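Local coordinates for proline dehydrogenase (Bradyrhizobium japonicum USDA 110, PDB 3HAZ), which probably oxidises proline to glutamate in two steps, using an FAD-dependent proline dehydrogenase and an NAD-dependent aldehyde dehydrogenase joined in one chain, at residues N5-F10 / D328-A333; T297-S302 / R332-K337. All coordinates share one frame; numbering follows the deposited sequence.

Interaction 1: N5-F10 / D328-A333; sequences NIPPPF and DALARA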
ATOM      1  N   ASN A   5      36.754 -31.887 -43.882  1.00 50.32           N
ATOM      2  CA  ASN A   5      37.665 -30.862 -43.385  1.00 47.43           C
ATOM      3  C   ASN A   5      37.726 -30.804 -41.860  1.00 42.39           C
ATOM      4  O   ASN A   5      36.697 -30.897 -41.187  1.00 34.06           O
ATOM      5  CB  ASN A   5      37.253 -29.483 -43.915  1.00 49.36           C
ATOM      6  CG  ASN A   5      37.022 -29.471 -45.414  1.00 53.32           C
ATOM      7  OD1 ASN A   5      37.541 -30.315 -46.145  1.00 47.19           O
ATOM      8  ND2 ASN A   5      36.242 -28.501 -45.880  1.00 58.21           N
ATOM      9  N   ILE A   6      38.930 -30.648 -41.319  1.00 40.54           N
ATOM     10  CA  ILE A   6      39.079 -30.318 -39.907  1.00 41.51           C
ATOM     11  C   ILE A   6      38.343 -29.006 -39.657  1.00 41.29           C
ATOM     12  O   ILE A   6      38.589 -28.018 -40.346  1.00 42.17           O
ATOM     13  CB  ILE A   6      40.561 -30.150 -39.515  1.00 39.88           C
ATOM     14  CG1 ILE A   6      41.298 -31.490 -39.615  1.00 46.06           C
ATOM     15  CG2 ILE A   6      40.679 -29.579 -38.106  1.00 34.03           C
ATOM     16  CD1 ILE A   6      42.800 -31.391 -39.396  1.00 46.61           C
ATOM     17  N   PRO A   7      37.415 -28.996 -38.686  1.00 41.89           N
ATOM     18  CA  PRO A   7      36.638 -27.793 -38.369  1.00 37.52           C
ATOM     19  C   PRO A   7      37.521 -26.620 -37.937  1.00 38.78           C
ATOM     20  O   PRO A   7      38.584 -26.833 -37.355  1.00 34.22           O
ATOM     21  CB  PRO A   7      35.766 -28.249 -37.189  1.00 39.61           C
ATOM     22  CG  PRO A   7      36.498 -29.455 -36.631  1.00 37.58           C
ATOM     23  CD  PRO A   7      36.989 -30.138 -37.860  1.00 37.70           C
ATOM     24  N   PRO A   8      37.078 -25.387 -38.222  1.00 40.54           N
ATOM     25  CA  PRO A   8      37.778 -24.170 -37.790  1.00 45.82           C
ATOM     26  C   PRO A   8      37.780 -24.061 -36.269  1.00 38.21           C
ATOM     27  O   PRO A   8      36.930 -24.664 -35.619  1.00 33.92           O
ATOM     28  CB  PRO A   8      36.925 -23.036 -38.384  1.00 46.47           C
ATOM     29  CG  PRO A   8      36.067 -23.682 -39.428  1.00 52.16           C
ATOM     30  CD  PRO A   8      35.837 -25.085 -38.954  1.00 45.30           C
ATOM     31  N   PRO A   9      38.730 -23.303 -35.703  1.00 38.15           N
ATOM     32  CA  PRO A   9      38.750 -23.122 -34.249  1.00 33.40           C
ATOM     33  C   PRO A   9      37.376 -22.701 -33.746  1.00 33.80           C
ATOM     34  O   PRO A   9      36.771 -21.801 -34.322  1.00 31.90           O
ATOM     35  CB  PRO A   9      39.765 -21.999 -34.056  1.00 38.27           C
ATOM     36  CG  PRO A   9      40.703 -22.151 -35.216  1.00 39.88           C
ATOM     37  CD  PRO A   9      39.856 -22.622 -36.367  1.00 38.15           C
ATOM     38  N   PHE A  10      36.892 -23.354 -32.694  1.00 27.43           N
ATOM     39  CA  PHE A  10      35.546 -23.100 -32.185  1.00 27.18           C
ATOM     40  C   PHE A  10      35.352 -21.647 -31.743  1.00 33.81           C
ATOM     41  O   PHE A  10      36.173 -21.100 -31.004  1.00 32.16           O
ATOM     42  CB  PHE A  10      35.242 -24.047 -31.028  1.00 23.25           C
ATOM     43  CG  PHE A  10      33.826 -23.978 -30.538  1.00 26.06           C
ATOM     44  CD1 PHE A  10      32.809 -24.615 -31.228  1.00 31.96           C
ATOM     45  CD2 PHE A  10      33.518 -23.304 -29.374  1.00 24.01           C
ATOM     46  CE1 PHE A  10      31.503 -24.566 -30.769  1.00 34.12           C
ATOM     47  CE2 PHE A  10      32.212 -23.250 -28.906  1.00 22.19           C
ATOM     48  CZ  PHE A  10      31.206 -23.881 -29.606  1.00 30.52           C
ATOM     49  N   ASP A 328      31.560 -33.604 -33.438  1.00 29.48           N
ATOM     50  CA  ASP A 328      31.225 -34.551 -34.500  1.00 33.97           C
ATOM     51  C   ASP A 328      32.092 -34.336 -35.742  1.00 29.61           C
ATOM     52  O   ASP A 328      32.593 -35.292 -36.327  1.00 30.78           O
ATOM     53  CB  ASP A 328      29.745 -34.464 -34.882  1.00 40.05           C
ATOM     54  CG  ASP A 328      29.327 -35.580 -35.828  1.00 45.99           C
ATOM     55  OD1 ASP A 328      29.564 -36.761 -35.490  1.00 48.21           O
ATOM     56  OD2 ASP A 328      28.771 -35.278 -36.906  1.00 35.51           O
ATOM     57  N   ALA A 329      32.253 -33.079 -36.146  1.00 26.86           N
ATOM     58  CA  ALA A 329      33.082 -32.753 -37.303  1.00 29.21           C
ATOM     59  C   ALA A 329      34.523 -33.184 -37.065  1.00 33.36           C
ATOM     60  O   ALA A 329      35.206 -33.660 -37.970  1.00 34.84           O
ATOM     61  CB  ALA A 329      33.015 -31.269 -37.593  1.00 25.96           C
ATOM     62  N   LEU A 330      34.976 -33.004 -35.831  1.00 36.85           N
ATOM     63  CA  LEU A 330      36.304 -33.422 -35.419  1.00 37.58           C
ATOM     64  C   LEU A 330      36.427 -34.932 -35.621  1.00 37.44           C
ATOM     65  O   LEU A 330      37.407 -35.426 -36.182  1.00 31.35           O
ATOM     66  CB  LEU A 330      36.494 -33.072 -33.944  1.00 39.06           C
ATOM     67  CG  LEU A 330      37.836 -32.551 -33.438  1.00 39.82           C
ATOM     68  CD1 LEU A 330      38.451 -31.573 -34.424  1.00 38.75           C
ATOM     69  CD2 LEU A 330      37.636 -31.897 -32.077  1.00 29.68           C
ATOM     70  N   ALA A 331      35.412 -35.660 -35.168  1.00 29.88           N
ATOM     71  CA  ALA A 331      35.415 -37.113 -35.266  1.00 36.37           C
ATOM     72  C   ALA A 331      35.442 -37.582 -36.722  1.00 40.00           C
ATOM     73  O   ALA A 331      36.209 -38.480 -37.078  1.00 39.59           O
ATOM     74  CB  ALA A 331      34.219 -37.699 -34.525  1.00 35.01           C
ATOM     75  N   ARG A 332      34.614 -36.970 -37.563  1.00 33.11           N
ATOM     76  CA  ARG A 332      34.562 -37.357 -38.971  1.00 39.79           C
ATOM     77  C   ARG A 332      35.862 -37.002 -39.682  1.00 38.47           C
ATOM     78  O   ARG A 332      36.366 -37.775 -40.490  1.00 41.71           O
ATOM     79  CB  ARG A 332      33.378 -36.697 -39.689  1.00 39.65           C
ATOM     80  CG  ARG A 332      32.019 -36.973 -39.063  1.00 48.48           C
ATOM     81  CD  ARG A 332      30.881 -36.520 -39.978  1.00 60.01           C
ATOM     82  NE  ARG A 332      31.240 -35.338 -40.764  1.00 69.65           N
ATOM     83  CZ  ARG A 332      30.939 -34.087 -40.429  1.00 72.22           C
ATOM     84  NH1 ARG A 332      31.316 -33.083 -41.211  1.00 72.37           N
ATOM     85  NH2 ARG A 332      30.262 -33.837 -39.313  1.00 70.80           N
ATOM     86  N   ALA A 333      36.404 -35.829 -39.372  1.00 37.95           N
ATOM     87  CA  ALA A 333      37.600 -35.339 -40.050  1.00 36.66           C
ATOM     88  C   ALA A 333      38.816 -36.223 -39.792  1.00 36.13           C
ATOM     89  O   ALA A 333      39.675 -36.387 -40.662  1.00 35.56           O
ATOM     90  CB  ALA A 333      37.887 -33.898 -39.642  1.00 39.50           C
TER
HETATM   91  O   HOH W   1      34.667 -32.834 -40.557  1.00 42.74           O

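Interaction 2: T297-S302 / R332-K337; sequences TLADPS and RAHDRK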
ATOM      1  N   THR A 297      45.316 -32.513 -29.902  1.00 18.29           N
ATOM      2  CA  THR A 297      45.669 -33.798 -29.336  1.00 23.36           C
ATOM      3  C   THR A 297      45.071 -34.930 -30.163  1.00 24.19           C
ATOM      4  O   THR A 297      45.764 -35.882 -30.526  1.00 25.55           O
ATOM      5  CB  THR A 297      45.169 -33.912 -27.892  1.00 25.91           C
ATOM      6  OG1 THR A 297      45.696 -32.821 -27.126  1.00 24.27           O
ATOM      7  CG2 THR A 297      45.615 -35.232 -27.280  1.00 26.11           C
ATOM      8  N   LEU A 298      43.778 -34.819 -30.452  1.00 24.88           N
ATOM      9  CA  LEU A 298      43.058 -35.875 -31.149  1.00 25.70           C
ATOM     10  C   LEU A 298      43.635 -36.095 -32.538  1.00 30.89           C
ATOM     11  O   LEU A 298      43.570 -37.195 -33.077  1.00 31.43           O
ATOM     12  CB  LEU A 298      41.563 -35.540 -31.248  1.00 29.88           C
ATOM     13  CG  LEU A 298      40.700 -36.548 -32.014  1.00 32.35           C
ATOM     14  CD1 LEU A 298      40.606 -37.871 -31.255  1.00 23.90           C
ATOM     15  CD2 LEU A 298      39.307 -35.992 -32.301  1.00 36.45           C
ATOM     16  N   ALA A 299      44.203 -35.044 -33.117  1.00 29.32           N
ATOM     17  CA  ALA A 299      44.722 -35.124 -34.475  1.00 32.33           C
ATOM     18  C   ALA A 299      45.957 -36.015 -34.599  1.00 36.81           C
ATOM     19  O   ALA A 299      46.277 -36.479 -35.689  1.00 35.47           O
ATOM     20  CB  ALA A 299      45.020 -33.743 -35.002  1.00 27.34           C
ATOM     21  N   ASP A 300      46.650 -36.253 -33.492  1.00 35.25           N
ATOM     22  CA  ASP A 300      47.881 -37.037 -33.538  1.00 34.28           C
ATOM     23  C   ASP A 300      47.630 -38.472 -34.002  1.00 32.03           C
ATOM     24  O   ASP A 300      46.813 -39.185 -33.425  1.00 29.82           O
ATOM     25  CB  ASP A 300      48.590 -37.034 -32.184  1.00 36.31           C
ATOM     26  CG  ASP A 300      50.002 -37.591 -32.268  1.00 36.48           C
ATOM     27  OD1 ASP A 300      50.151 -38.821 -32.396  1.00 30.47           O
ATOM     28  OD2 ASP A 300      50.962 -36.798 -32.202  1.00 33.62           O
ATOM     29  N   PRO A 301      48.350 -38.901 -35.048  1.00 23.54           N
ATOM     30  CA  PRO A 301      48.176 -40.222 -35.665  1.00 28.86           C
ATOM     31  C   PRO A 301      48.289 -41.365 -34.660  1.00 31.01           C
ATOM     32  O   PRO A 301      47.749 -42.441 -34.906  1.00 30.83           O
ATOM     33  CB  PRO A 301      49.332 -40.296 -36.669  1.00 33.89           C
ATOM     34  CG  PRO A 301      49.645 -38.864 -36.984  1.00 37.91           C
ATOM     35  CD  PRO A 301      49.394 -38.104 -35.715  1.00 25.04           C
ATOM     36  N   SER A 302      48.985 -41.129 -33.551  1.00 31.51           N
ATOM     37  CA  SER A 302      49.186 -42.160 -32.534  1.00 36.16           C
ATOM     38  C   SER A 302      47.879 -42.579 -31.854  1.00 35.69           C
ATOM     39  O   SER A 302      47.834 -43.602 -31.171  1.00 31.79           O
ATOM     40  CB  SER A 302      50.195 -41.694 -31.478  1.00 33.81           C
ATOM     41  OG  SER A 302      49.626 -40.706 -30.628  1.00 30.09           O
ATOM     42  N   ARG A 332      34.614 -36.970 -37.563  1.00 33.11           N
ATOM     43  CA  ARG A 332      34.562 -37.357 -38.971  1.00 39.79           C
ATOM     44  C   ARG A 332      35.862 -37.002 -39.682  1.00 38.47           C
ATOM     45  O   ARG A 332      36.366 -37.775 -40.490  1.00 41.71           O
ATOM     46  CB  ARG A 332      33.378 -36.697 -39.689  1.00 39.65           C
ATOM     47  CG  ARG A 332      32.019 -36.973 -39.063  1.00 48.48           C
ATOM     48  CD  ARG A 332      30.881 -36.520 -39.978  1.00 60.01           C
ATOM     49  NE  ARG A 332      31.240 -35.338 -40.764  1.00 69.65           N
ATOM     50  CZ  ARG A 332      30.939 -34.087 -40.429  1.00 72.22           C
ATOM     51  NH1 ARG A 332      31.316 -33.083 -41.211  1.00 72.37           N
ATOM     52  NH2 ARG A 332      30.262 -33.837 -39.313  1.00 70.80           N
ATOM     53  N   ALA A 333      36.404 -35.829 -39.372  1.00 37.95           N
ATOM     54  CA  ALA A 333      37.600 -35.339 -40.050  1.00 36.66           C
ATOM     55  C   ALA A 333      38.816 -36.223 -39.792  1.00 36.13           C
ATOM     56  O   ALA A 333      39.675 -36.387 -40.662  1.00 35.56           O
ATOM     57  CB  ALA A 333      37.887 -33.898 -39.642  1.00 39.50           C
ATOM     58  N   HIS A 334      38.899 -36.783 -38.591  1.00 30.29           N
ATOM     59  CA  HIS A 334      40.025 -37.650 -38.260  1.00 36.43           C
ATOM     60  C   HIS A 334      39.621 -39.124 -38.313  1.00 36.69           C
ATOM     61  O   HIS A 334      40.406 -40.005 -37.962  1.00 35.18           O
ATOM     62  CB  HIS A 334      40.620 -37.278 -36.895  1.00 31.09           C
ATOM     63  CG  HIS A 334      41.155 -35.876 -36.833  1.00 30.61           C
ATOM     64  ND1 HIS A 334      42.264 -35.469 -37.545  1.00 26.07           N
ATOM     65  CD2 HIS A 334      40.732 -34.790 -36.143  1.00 25.29           C
ATOM     66  CE1 HIS A 334      42.497 -34.191 -37.300  1.00 27.48           C
ATOM     67  NE2 HIS A 334      41.582 -33.756 -36.453  1.00 27.45           N
ATOM     68  N   ASP A 335      38.395 -39.372 -38.770  1.00 33.82           N
ATOM     69  CA  ASP A 335      37.811 -40.711 -38.811  1.00 35.64           C
ATOM     70  C   ASP A 335      38.024 -41.476 -37.504  1.00 31.11           C
ATOM     71  O   ASP A 335      38.617 -42.555 -37.490  1.00 33.10           O
ATOM     72  CB  ASP A 335      38.349 -41.514 -40.002  1.00 41.73           C
ATOM     73  CG  ASP A 335      37.582 -42.808 -40.224  1.00 47.02           C
ATOM     74  OD1 ASP A 335      36.423 -42.897 -39.767  1.00 45.59           O
ATOM     75  OD2 ASP A 335      38.137 -43.736 -40.850  1.00 48.22           O
ATOM     76  N   ARG A 336      37.530 -40.910 -36.410  1.00 31.37           N
ATOM     77  CA  ARG A 336      37.630 -41.551 -35.109  1.00 34.47           C
ATOM     78  C   ARG A 336      36.247 -41.802 -34.530  1.00 35.31           C
ATOM     79  O   ARG A 336      35.273 -41.158 -34.914  1.00 32.75           O
ATOM     80  CB  ARG A 336      38.442 -40.687 -34.134  1.00 30.47           C
ATOM     81  CG  ARG A 336      39.797 -40.230 -34.661  1.00 28.36           C
ATOM     82  CD  ARG A 336      40.829 -41.357 -34.670  1.00 32.49           C
ATOM     83  NE  ARG A 336      42.100 -40.867 -35.200  1.00 33.37           N
ATOM     84  CZ  ARG A 336      42.989 -40.175 -34.490  1.00 35.68           C
ATOM     85  NH1 ARG A 336      44.106 -39.750 -35.062  1.00 30.52           N
ATOM     86  NH2 ARG A 336      42.763 -39.909 -33.206  1.00 17.22           N
ATOM     87  N   LYS A 337      36.175 -42.765 -33.618  1.00 35.82           N
ATOM     88  CA  LYS A 337      35.019 -42.939 -32.756  1.00 26.39           C
ATOM     89  C   LYS A 337      35.341 -42.262 -31.435  1.00 29.18           C
ATOM     90  O   LYS A 337      36.456 -42.396 -30.921  1.00 28.83           O
ATOM     91  CB  LYS A 337      34.754 -44.422 -32.506  1.00 33.18           C
ATOM     92  CG  LYS A 337      34.134 -45.173 -33.669  1.00 39.56           C
ATOM     93  CD  LYS A 337      33.604 -46.519 -33.191  1.00 51.59           C
ATOM     94  CE  LYS A 337      32.637 -47.123 -34.191  1.00 62.08           C
ATOM     95  NZ  LYS A 337      31.893 -48.270 -33.605  1.00 66.70           N
TER

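Interaction 1: N5-F10 / D328-A333
Pro7 lays its ring against one side of helix 320-333, over Ala329 and the end of Leu330. Its CG does most of the touching. Pro7 CG stands 3.6 Å from Leu330 CD1, and the two side chains cross at about a right angle. Pro7 CG also lies 4.0 Å from Ala329 CB. The ring carbon CD faces the backbone of Ala329 instead. One turn on, Ala333 points its CB at the extended N-terminal segment, and this Ala333 CB lies 3.6 Å from Asn5 O and 3.8 Å from Ile6 CA. The Ile6 side chain only grazes this methyl through CG1. No direct hydrogen bond joins residues 5-10 to 328-333. One water does so instead, donating to Asn5 O at 2.9 Å and to Ala329 O at 2.8 Å. Ala329 O also accepts the helical bond from Ala333 N, so two donors grip it. On the helix, Arg332 NH2 forms a salt bridge with Asp328 OD2, meeting it from above the carboxylate plane. An alanine in place of Pro7 would lose the CG and CD contacts and would probably loosen this extended, proline-rich segment on the helix. The N-terminal segment thus rests on the surface of the proline dehydrogenase barrel through apolar packing and a water bridge, with no charge pairing across the contact.

Interaction 2: T297-S302 / R332-K337
Both His334 and Arg336 place CG anti to their carbonyl carbon, with chi1 at -61° and -51°, and so send their side chains to residues 298-301. The Arg336 chain then bends at chi2 (-75°) and carries its guanidinium to the C-terminal end of helix 287-298. There it meets backbone oxygens. Arg336 NH1 donates to Asp300 O at 3.2 Å, from above the carbonyl plane and not along a lone pair. Arg336 NH2 lies closer to Leu298 O, at 2.8 Å, but that bond is strongly bent and weak. The guanidinium thus spans the carbonyl oxygens of Leu298 and Asp300, where its positive charge would probably suit the negative helix end. The Leu298 side chain reaches Arg336 tip to tip, with Leu298 CD1 3.6 Å from Arg336 NH2. His334 CB sits over one guanidinium face. The His334 ring itself turns a face to Ala299, whose CA lies 3.9 Å from the ring centroid in a CH-pi contact. Ala299 CB lies 3.4 Å from His334 CE1. His334 ND1 bonds a glycerol that probably came from the crystallisation liquor. Both segments are shaped by their own turns. Asp300 OD1 accepts from Ser302 N at 2.8 Å, an Asx turn, and from Ser302 OG. Asp335, with positive phi, is the C-prime residue of the Schellman motif that ends helix 320-333. The contact joins the C-terminal ends of two helices of the TIM-type proline dehydrogenase barrel. Helix 287-298, flanked by helix 252-272, is followed by strand 309-314, then by helix 320-333, the turn at 334-337 and the parallel strand 338-343.

How the interactions relate
Both interactions use helix 320-333. Their segments overlap at Arg332 and Ala333, of which Ala333 packs only in interaction 1. Interaction 1 is a surface contact, made by the N-terminal segment on helix 320-333. Interaction 2 is partly buried and joins two helix ends of the barrel itself. Their chemistry follows their place: apolar packing and a water bridge in the first, arginine bonds to backbone carbonyls and a histidine face in the second. They also meet directly. Ile6 CD1 packs 3.5 Å from His334 CE1, and Leu330 CG lies 3.9 Å from Leu298 CD2. Ala331 O probably accepts from Arg336 N, which ties the helix to the turn beyond it.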